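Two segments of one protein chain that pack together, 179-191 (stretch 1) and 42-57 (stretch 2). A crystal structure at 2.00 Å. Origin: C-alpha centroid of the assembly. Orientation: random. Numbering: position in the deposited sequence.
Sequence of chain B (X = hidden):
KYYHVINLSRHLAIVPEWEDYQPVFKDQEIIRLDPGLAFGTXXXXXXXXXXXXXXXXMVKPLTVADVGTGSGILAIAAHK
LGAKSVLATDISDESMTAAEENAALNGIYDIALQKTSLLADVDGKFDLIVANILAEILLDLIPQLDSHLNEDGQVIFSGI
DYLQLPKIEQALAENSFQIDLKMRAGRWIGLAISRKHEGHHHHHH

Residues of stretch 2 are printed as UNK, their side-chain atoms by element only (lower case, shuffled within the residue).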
ATOM      1  N   ILE B 179      -1.390  12.135 -11.536  1.00 38.25           N
ATOM      2  CA  ILE B 179      -1.135  10.831 -10.934  1.00 36.87           C
ATOM      3  C   ILE B 179      -0.120  11.028  -9.812  1.00 37.74           C
ATOM      4  O   ILE B 179       1.027  11.415 -10.055  1.00 34.70           O
ATOM      5  CB  ILE B 179      -0.601   9.818 -11.983  1.00 35.62           C
ATOM      6  CG1 ILE B 179      -1.630   9.609 -13.100  1.00 36.21           C
ATOM      7  CG2 ILE B 179      -0.216   8.491 -11.322  1.00 37.15           C
ATOM      8  CD1 ILE B 179      -1.109   8.788 -14.298  1.00 35.85           C
ATOM      9  N   ASP B 180      -0.566  10.784  -8.586  1.00 29.75           N
ATOM     10  CA  ASP B 180       0.260  10.897  -7.407  1.00 34.11           C
ATOM     11  C   ASP B 180       1.063   9.620  -7.167  1.00 32.85           C
ATOM     12  O   ASP B 180       2.135   9.652  -6.554  1.00 33.51           O
ATOM     13  CB  ASP B 180      -0.618  11.176  -6.187  1.00 33.36           C
ATOM     14  CG  ASP B 180      -1.492  12.402  -6.357  1.00 41.34           C
ATOM     15  OD1 ASP B 180      -1.091  13.356  -7.057  1.00 44.28           O
ATOM     16  OD2 ASP B 180      -2.586  12.416  -5.771  1.00 52.14           O
ATOM     17  N   LEU B 181       0.519   8.494  -7.626  1.00 31.63           N
ATOM     18  CA  LEU B 181       1.126   7.181  -7.413  1.00 29.30           C
ATOM     19  C   LEU B 181       0.699   6.220  -8.508  1.00 28.58           C
ATOM     20  O   LEU B 181      -0.482   6.088  -8.813  1.00 32.96           O
ATOM     21  CB  LEU B 181       0.771   6.621  -6.034  1.00 29.17           C
ATOM     22  CG  LEU B 181       1.192   5.174  -5.717  1.00 34.15           C
ATOM     23  CD1 LEU B 181       2.719   5.011  -5.520  1.00 32.45           C
ATOM     24  CD2 LEU B 181       0.454   4.671  -4.504  1.00 36.96           C
ATOM     25  N   LYS B 182       1.689   5.585  -9.115  1.00 25.82           N
ATOM     26  CA  LYS B 182       1.489   4.580 -10.137  1.00 31.64           C
ATOM     27  C   LYS B 182       2.017   3.255  -9.588  1.00 33.05           C
ATOM     28  O   LYS B 182       3.133   3.178  -9.075  1.00 30.72           O
ATOM     29  CB  LYS B 182       2.231   4.981 -11.409  1.00 29.86           C
ATOM     30  CG  LYS B 182       2.147   3.958 -12.535  1.00 39.23           C
ATOM     31  CD  LYS B 182       2.819   4.476 -13.807  1.00 46.94           C
ATOM     32  CE  LYS B 182       4.335   4.273 -13.780  1.00 61.64           C
ATOM     33  NZ  LYS B 182       5.017   4.946 -14.929  1.00 70.49           N
ATOM     34  N   MET B 183       1.199   2.216  -9.662  1.00 27.05           N
ATOM     35  CA  MET B 183       1.622   0.898  -9.189  1.00 30.17           C
ATOM     36  C   MET B 183       1.490  -0.085 -10.340  1.00 27.87           C
ATOM     37  O   MET B 183       0.541  -0.010 -11.100  1.00 31.53           O
ATOM     38  CB  MET B 183       0.752   0.441  -8.015  1.00 26.75           C
ATOM     39  CG  MET B 183       0.965   1.176  -6.702  1.00 33.10           C
ATOM     40  SD  MET B 183      -0.278   0.685  -5.458  1.00 32.00           S
ATOM     41  CE  MET B 183      -1.701   1.571  -6.032  1.00 32.46           C
ATOM     42  N   ARG B 184       2.457  -0.980 -10.491  1.00 28.90           N
ATOM     43  CA  ARG B 184       2.379  -1.984 -11.519  1.00 30.22           C
ATOM     44  C   ARG B 184       2.741  -3.347 -10.964  1.00 31.61           C
ATOM     45  O   ARG B 184       3.854  -3.535 -10.465  1.00 31.61           O
ATOM     46  CB  ARG B 184       3.276  -1.636 -12.713  1.00 34.30           C
ATOM     47  CG  ARG B 184       3.321  -2.792 -13.711  1.00 35.29           C
ATOM     48  CD  ARG B 184       3.793  -2.416 -15.071  1.00 43.42           C
ATOM     49  NE  ARG B 184       3.852  -3.606 -15.913  1.00 45.72           N
ATOM     50  CZ  ARG B 184       4.335  -3.625 -17.148  1.00 45.40           C
ATOM     51  NH1 ARG B 184       4.356  -4.762 -17.830  1.00 44.61           N
ATOM     52  NH2 ARG B 184       4.793  -2.509 -17.696  1.00 43.05           N
ATOM     53  N   ALA B 185       1.794  -4.282 -11.054  1.00 30.33           N
ATOM     54  CA  ALA B 185       2.010  -5.686 -10.697  1.00 33.53           C
ATOM     55  C   ALA B 185       1.638  -6.583 -11.882  1.00 36.42           C
ATOM     56  O   ALA B 185       0.476  -6.621 -12.301  1.00 38.53           O
ATOM     57  CB  ALA B 185       1.189  -6.068  -9.455  1.00 32.43           C
ATOM     58  N   GLY B 186       2.623  -7.296 -12.421  1.00 38.94           N
ATOM     59  CA  GLY B 186       2.434  -8.072 -13.649  1.00 37.48           C
ATOM     60  C   GLY B 186       2.152  -7.114 -14.782  1.00 36.52           C
ATOM     61  O   GLY B 186       2.886  -6.154 -14.970  1.00 39.41           O
ATOM     62  N   ARG B 187       1.063  -7.337 -15.511  1.00 37.20           N
ATOM     63  CA  ARG B 187       0.688  -6.409 -16.582  1.00 38.84           C
ATOM     64  C   ARG B 187      -0.311  -5.338 -16.137  1.00 32.05           C
ATOM     65  O   ARG B 187      -0.700  -4.473 -16.924  1.00 37.02           O
ATOM     66  CB  ARG B 187       0.228  -7.164 -17.841  1.00 44.53           C
ATOM     67  CG  ARG B 187      -1.080  -7.973 -17.769  1.00 51.08           C
ATOM     68  CD  ARG B 187      -1.315  -8.706 -19.128  1.00 54.42           C
ATOM     69  NE  ARG B 187      -1.331  -7.760 -20.259  1.00 54.46           N
ATOM     70  CZ  ARG B 187      -0.889  -8.003 -21.494  1.00 55.95           C
ATOM     71  NH1 ARG B 187      -0.368  -9.184 -21.823  1.00 53.05           N
ATOM     72  NH2 ARG B 187      -0.969  -7.045 -22.415  1.00 52.03           N
ATOM     73  N   TRP B 188      -0.687  -5.382 -14.860  1.00 30.14           N
ATOM     74  CA  TRP B 188      -1.751  -4.524 -14.320  1.00 31.35           C
ATOM     75  C   TRP B 188      -1.234  -3.269 -13.653  1.00 32.57           C
ATOM     76  O   TRP B 188      -0.227  -3.303 -12.963  1.00 29.80           O
ATOM     77  CB  TRP B 188      -2.619  -5.300 -13.322  1.00 34.81           C
ATOM     78  CG  TRP B 188      -3.270  -6.467 -13.947  1.00 33.27           C
ATOM     79  CD1 TRP B 188      -2.970  -7.788 -13.735  1.00 37.25           C
ATOM     80  CD2 TRP B 188      -4.303  -6.437 -14.932  1.00 35.56           C
ATOM     81  NE1 TRP B 188      -3.770  -8.579 -14.515  1.00 37.12           N
ATOM     82  CE2 TRP B 188      -4.601  -7.778 -15.259  1.00 44.97           C
ATOM     83  CE3 TRP B 188      -5.020  -5.405 -15.564  1.00 32.33           C
ATOM     84  CZ2 TRP B 188      -5.588  -8.120 -16.190  1.00 46.24           C
ATOM     85  CZ3 TRP B 188      -6.003  -5.746 -16.491  1.00 39.63           C
ATOM     86  CH2 TRP B 188      -6.274  -7.092 -16.794  1.00 43.35           C
ATOM     87  N   ILE B 189      -1.965  -2.181 -13.844  1.00 31.21           N
ATOM     88  CA  ILE B 189      -1.622  -0.875 -13.318  1.00 29.72           C
ATOM     89  C   ILE B 189      -2.705  -0.396 -12.370  1.00 30.37           C
ATOM     90  O   ILE B 189      -3.902  -0.556 -12.649  1.00 29.64           O
ATOM     91  CB  ILE B 189      -1.482   0.173 -14.476  1.00 33.28           C
ATOM     92  CG1 ILE B 189      -0.535  -0.325 -15.578  1.00 35.62           C
ATOM     93  CG2 ILE B 189      -1.069   1.540 -13.957  1.00 28.96           C
ATOM     94  CD1 ILE B 189       0.919  -0.208 -15.276  1.00 43.67           C
ATOM     95  N   GLY B 190      -2.282   0.192 -11.251  1.00 27.85           N
ATOM     96  CA  GLY B 190      -3.170   0.937 -10.361  1.00 25.62           C
ATOM     97  C   GLY B 190      -2.685   2.367 -10.230  1.00 32.39           C
ATOM     98  O   GLY B 190      -1.483   2.620 -10.228  1.00 29.74           O
ATOM     99  N   LEU B 191      -3.614   3.310 -10.123  1.00 30.79           N
ATOM    100  CA  LEU B 191      -3.258   4.729 -10.000  1.00 33.85           C
ATOM    101  C   LEU B 191      -3.957   5.424  -8.849  1.00 32.89           C
ATOM    102  O   LEU B 191      -5.166   5.255  -8.667  1.00 30.82           O
ATOM    103  CB  LEU B 191      -3.616   5.493 -11.283  1.00 27.85           C
ATOM    104  CG  LEU B 191      -3.128   4.983 -12.637  1.00 28.88           C
ATOM    105  CD1 LEU B 191      -3.830   5.783 -13.741  1.00 31.93           C
ATOM    106  CD2 LEU B 191      -1.611   5.114 -12.751  1.00 25.20           C
ATOM    107  N   UNK B  42     -12.432 -10.642  -7.534  1.00 78.35           N
ATOM    108  CA  UNK B  42     -12.177 -11.042  -8.916  1.00 77.81           C
ATOM    109  C   UNK B  42     -10.709 -11.327  -9.175  1.00 74.94           C
ATOM    110  O   UNK B  42     -10.163 -12.314  -8.670  1.00 78.14           O
ATOM    111  N   UNK B  43     -10.079 -10.467  -9.976  1.00 68.07           N
ATOM    112  CA  UNK B  43      -8.637 -10.507 -10.211  1.00 61.51           C
ATOM    113  C   UNK B  43      -7.904 -10.033  -8.956  1.00 53.78           C
ATOM    114  O   UNK B  43      -8.127  -8.918  -8.488  1.00 52.43           O
ATOM    115  o   UNK B  43      -5.923 -10.043 -11.119  1.00 63.64           O
ATOM    116  c   UNK B  43      -6.847  -9.817 -11.900  1.00 66.05           C
ATOM    117  c   UNK B  43      -8.281  -9.628 -11.417  1.00 65.47           C
ATOM    118  n   UNK B  43      -6.659  -9.700 -13.209  1.00 72.07           N
ATOM    119  N   UNK B  44      -7.033 -10.888  -8.429  1.00 47.12           N
ATOM    120  CA  UNK B  44      -6.373 -10.665  -7.142  1.00 45.75           C
ATOM    121  C   UNK B  44      -5.344  -9.544  -7.172  1.00 40.49           C
ATOM    122  O   UNK B  44      -5.286  -8.746  -6.228  1.00 37.95           O
ATOM    123  n   UNK B  44      -7.896 -12.985  -5.845  1.00 70.80           N
ATOM    124  c   UNK B  44      -6.628 -14.364  -6.970  1.00 69.53           C
ATOM    125  c   UNK B  44      -6.691 -13.094  -6.508  1.00 63.74           C
ATOM    126  c   UNK B  44      -5.729 -11.952  -6.629  1.00 49.30           C
ATOM    127  n   UNK B  44      -7.786 -14.995  -6.582  1.00 75.71           N
ATOM    128  c   UNK B  44      -8.534 -14.140  -5.905  1.00 75.93           C
ATOM    129  N   UNK B  45      -4.554  -9.491  -8.249  1.00 39.86           N
ATOM    130  CA  UNK B  45      -3.594  -8.411  -8.476  1.00 37.99           C
ATOM    131  C   UNK B  45      -4.273  -7.032  -8.494  1.00 32.62           C
ATOM    132  O   UNK B  45      -3.818  -6.110  -7.820  1.00 30.59           O
ATOM    133  n   UNK B  45       0.722  -9.943 -10.607  1.00 42.21           N
ATOM    134  c   UNK B  45      -1.326  -9.160  -9.503  1.00 50.39           C
ATOM    135  c   UNK B  45      -2.761  -8.638  -9.757  1.00 40.88           C
ATOM    136  c   UNK B  45      -0.590  -9.707 -10.757  1.00 52.20           C
ATOM    137  o   UNK B  45      -1.184  -9.924 -11.829  1.00 50.47           O
ATOM    138  N   UNK B  46      -5.368  -6.899  -9.233  1.00 29.14           N
ATOM    139  CA  UNK B  46      -5.993  -5.588  -9.393  1.00 33.57           C
ATOM    140  C   UNK B  46      -6.714  -5.168  -8.122  1.00 37.66           C
ATOM    141  O   UNK B  46      -6.717  -3.984  -7.773  1.00 35.04           O
ATOM    142  c   UNK B  46      -6.197  -5.863 -11.902  1.00 35.41           C
ATOM    143  c   UNK B  46      -6.947  -5.524 -10.607  1.00 35.38           C
ATOM    144  o   UNK B  46      -8.020  -6.447 -10.415  1.00 33.44           O
ATOM    145  N   UNK B  47      -7.290  -6.152  -7.419  1.00 30.19           N
ATOM    146  CA  UNK B  47      -7.893  -5.914  -6.117  1.00 28.14           C
ATOM    147  C   UNK B  47      -6.842  -5.372  -5.145  1.00 26.66           C
ATOM    148  O   UNK B  47      -7.092  -4.386  -4.477  1.00 26.66           O
ATOM    149  c   UNK B  47      -8.590  -7.201  -5.569  1.00 24.87           C
ATOM    150  c   UNK B  47      -9.100  -7.019  -4.152  1.00 32.37           C
ATOM    151  o   UNK B  47      -9.703  -7.501  -6.408  1.00 33.19           O
ATOM    152  N   UNK B  48      -5.667  -6.006  -5.088  1.00 29.71           N
ATOM    153  CA  UNK B  48      -4.602  -5.561  -4.194  1.00 29.04           C
ATOM    154  C   UNK B  48      -4.130  -4.125  -4.510  1.00 27.36           C
ATOM    155  O   UNK B  48      -3.900  -3.348  -3.597  1.00 25.56           O
ATOM    156  c   UNK B  48      -1.092  -7.063  -3.356  1.00 36.12           C
ATOM    157  n   UNK B  48      -0.885  -7.880  -2.322  1.00 36.89           N
ATOM    158  c   UNK B  48      -3.411  -6.521  -4.241  1.00 35.54           C
ATOM    159  o   UNK B  48      -0.361  -7.048  -4.352  1.00 39.47           O
ATOM    160  c   UNK B  48      -2.291  -6.150  -3.257  1.00 37.77           C
ATOM    161  N   UNK B  49      -3.992  -3.782  -5.793  1.00 27.06           N
ATOM    162  CA  UNK B  49      -3.542  -2.430  -6.175  1.00 29.60           C
ATOM    163  C   UNK B  49      -4.533  -1.388  -5.688  1.00 28.89           C
ATOM    164  O   UNK B  49      -4.148  -0.392  -5.050  1.00 29.42           O
ATOM    165  c   UNK B  49      -0.938  -3.225  -7.439  1.00 32.81           C
ATOM    166  c   UNK B  49      -1.938  -2.989  -9.736  1.00 32.16           C
ATOM    167  c   UNK B  49      -3.298  -2.317  -7.693  1.00 30.25           C
ATOM    168  c   UNK B  49      -2.223  -3.265  -8.269  1.00 34.74           C
ATOM    169  N   UNK B  50      -5.814  -1.637  -5.952  1.00 30.02           N
ATOM    170  CA  UNK B  50      -6.890  -0.751  -5.485  1.00 28.60           C
ATOM    171  C   UNK B  50      -6.886  -0.627  -3.954  1.00 26.90           C
ATOM    172  O   UNK B  50      -6.936   0.483  -3.422  1.00 29.02           O
ATOM    173  c   UNK B  50      -8.248  -1.232  -6.000  1.00 29.64           C
ATOM    174  N   UNK B  51      -6.765  -1.760  -3.256  1.00 30.92           N
ATOM    175  CA  UNK B  51      -6.694  -1.768  -1.789  1.00 30.54           C
ATOM    176  C   UNK B  51      -5.536  -0.982  -1.191  1.00 31.58           C
ATOM    177  O   UNK B  51      -5.712  -0.316  -0.164  1.00 35.11           O
ATOM    178  c   UNK B  51      -6.642  -3.204  -1.226  1.00 29.77           C
ATOM    179  s   UNK B  51      -9.305  -3.145  -0.463  1.00 44.09           S
ATOM    180  c   UNK B  51      -7.944  -3.962  -1.312  1.00 41.93           C
ATOM    181  c   UNK B  51      -8.490  -2.505   1.024  1.00 43.75           C
ATOM    182  N   UNK B  52      -4.355  -1.081  -1.808  1.00 34.66           N
ATOM    183  CA  UNK B  52      -3.182  -0.303  -1.369  1.00 31.67           C
ATOM    184  C   UNK B  52      -3.430   1.193  -1.523  1.00 31.58           C
ATOM    185  O   UNK B  52      -3.031   1.982  -0.667  1.00 31.71           O
ATOM    186  c   UNK B  52      -1.032  -2.303  -0.377  1.00 36.90           C
ATOM    187  c   UNK B  52      -0.169  -2.448  -2.757  1.00 41.51           C
ATOM    188  c   UNK B  52      -1.918  -0.713  -2.130  1.00 38.38           C
ATOM    189  c   UNK B  52      -1.375  -2.117  -1.854  1.00 41.11           C
ATOM    190  N   UNK B  53      -4.099   1.572  -2.608  1.00 31.13           N
ATOM    191  CA  UNK B  53      -4.523   2.959  -2.804  1.00 29.10           C
ATOM    192  C   UNK B  53      -5.498   3.444  -1.743  1.00 27.83           C
ATOM    193  O   UNK B  53      -5.420   4.600  -1.308  1.00 31.51           O
ATOM    194  N   UNK B  54      -6.437   2.577  -1.345  1.00 29.29           N
ATOM    195  CA  UNK B  54      -7.425   2.932  -0.320  1.00 29.63           C
ATOM    196  C   UNK B  54      -6.737   3.060   1.038  1.00 29.50           C
ATOM    197  O   UNK B  54      -6.989   4.010   1.788  1.00 28.96           O
ATOM    198  c   UNK B  54      -9.367   1.874  -1.558  1.00 26.03           C
ATOM    199  c   UNK B  54      -9.573   2.282   0.899  1.00 23.52           C
ATOM    200  c   UNK B  54      -8.600   1.921  -0.242  1.00 28.78           C
ATOM    201  c   UNK B  54     -10.375   0.710  -1.643  1.00 28.42           C
ATOM    202  N   UNK B  55      -5.835   2.126   1.326  1.00 29.40           N
ATOM    203  CA  UNK B  55      -5.051   2.148   2.562  1.00 31.89           C
ATOM    204  C   UNK B  55      -4.227   3.446   2.663  1.00 34.65           C
ATOM    205  O   UNK B  55      -4.123   4.038   3.733  1.00 33.10           O
ATOM    206  c   UNK B  55      -3.080   0.893   3.734  1.00 43.14           C
ATOM    207  o   UNK B  55      -2.949   0.900   6.122  1.00 47.75           O
ATOM    208  c   UNK B  55      -4.147   0.901   2.630  1.00 40.84           C
ATOM    209  o   UNK B  55      -4.769   0.073   5.218  1.00 49.80           O
ATOM    210  c   UNK B  55      -3.640   0.601   5.120  1.00 48.35           C
ATOM    211  N   UNK B  56      -3.691   3.892   1.528  1.00 28.93           N
ATOM    212  CA  UNK B  56      -2.919   5.118   1.462  1.00 33.46           C
ATOM    213  C   UNK B  56      -3.812   6.333   1.672  1.00 31.07           C
ATOM    214  O   UNK B  56      -3.457   7.238   2.434  1.00 35.34           O
ATOM    215  c   UNK B  56      -2.178   5.191   0.125  1.00 31.36           C
ATOM    216  n   UNK B  56      -2.339   8.633  -2.644  1.00 41.83           N
ATOM    217  c   UNK B  56      -1.438   6.484  -0.156  1.00 41.05           C
ATOM    218  n   UNK B  56      -0.433   9.880  -2.833  1.00 41.16           N
ATOM    219  c   UNK B  56      -0.888   6.461  -1.578  1.00 37.50           C
ATOM    220  c   UNK B  56      -1.033   8.746  -2.494  1.00 41.34           C
ATOM    221  n   UNK B  56      -0.325   7.738  -1.989  1.00 36.66           N
ATOM    222  N   UNK B  57      -4.969   6.344   1.005  1.00 31.64           N
ATOM    223  CA  UNK B  57      -5.852   7.515   1.008  1.00 28.71           C
ATOM    224  C   UNK B  57      -6.625   7.710   2.313  1.00 31.72           C
ATOM    225  O   UNK B  57      -6.922   8.839   2.680  1.00 29.48           O
ATOM    226  c   UNK B  57      -6.829   7.473  -0.185  1.00 27.82           C
TER
HETATM  227  O   HOH W   1      -0.308 -10.021 -15.012  1.00 44.52           O
HETATM  228  O   HOH W   2      -3.955  10.730  -4.335  1.00 38.21           O

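Position 42 has no side-chain atoms and lies exposed, out of reach of the hairpin: Gly42. Position 43 carries two carbons, the second bearing one oxygen and one nitrogen, and approaches the Trp188 ring: Asn43. It precedes the helix, and its OD1 accepts a weak capping bond from N of position 45 (3.2 Å); its ND2 lies 3.4 Å from Trp188 NE1, but both are donors, so no hydrogen bond forms. At 44, one carbon leads to a five-membered ring of three carbons and two nitrogens, clear of stretch 1: His44, a polar ring suited to its exposed place.

Position 45 has three carbons, the third carrying oxygen and nitrogen, lying against Ala185 and the edge of the Trp188 ring: Gln45. Its CG is 4.0 Å from Ala185 CB; its amide, partly exposed, places OE1 3.4 Å from Trp188 CD1, and a water links OE1 weakly to Arg187 N. At 46 a single carbon bears one oxygen and one carbon, the latter over a face of the Trp188 ring: Thr46. Its CG2, 3.6 Å from Trp188 CD2, makes a CH-pi contact. Position 47 has the same fork but is out of reach: Thr47, whose buried OG1 donates to Asn43 O (3.0 Å). Position 48 has three carbons, the third carrying one oxygen and one nitrogen: Gln48, its amide bonded elsewhere in the structure.

Position 49, four carbons forked at the second, packs on Met183, Ala185, Trp188 and Gly190: Leu49. Its CD2 lies 4.1 Å from both Met183 CB and Ala185 CB, its CD1 3.5 Å from Gly190 N. Position 50, one carbon, is Ala50; 51, two carbons, a sulfur and another carbon, unbranched, is Met51. Both are apolar, buried and point away. Another four-carbon fork, at 52, meets Met183: Leu52, apolar like its partner, CB 4.0 Å from Met183 SD. Position 53, without a side chain, touches Met183: Gly53. Its N is 4.2 Å from Met183 CE; a CB would be crowded by Ala50 O.

Out of reach are 54, four carbons forked at the first, apolar and buried, Ile54; and 55, three carbons ending in two oxygens, Glu55, bonded elsewhere. Position 56, three carbons, a nitrogen and a carbon with two more nitrogens, reaches Leu181 and Asp180: Arg56. Its CD is 3.7 Å from Leu181 CD2, and Leu181 CB lies over one guanidinium face; a water joins NH2 to Asp180 OD2. Position 57, one carbon, buried and out of reach, is Ala57.

The contact is mainly apolar packing, with no direct hydrogen bond. The helix runs nearly parallel to strand 188-191 and nearly antiparallel to 181-185. Gly190 lets the helix approach closely: its CA is 5.4 Å from Leu49 CA, and a CB there would clash with Leu49 CB.

Stretch 2 (42-57) GNHQTTQLAMLGIERA
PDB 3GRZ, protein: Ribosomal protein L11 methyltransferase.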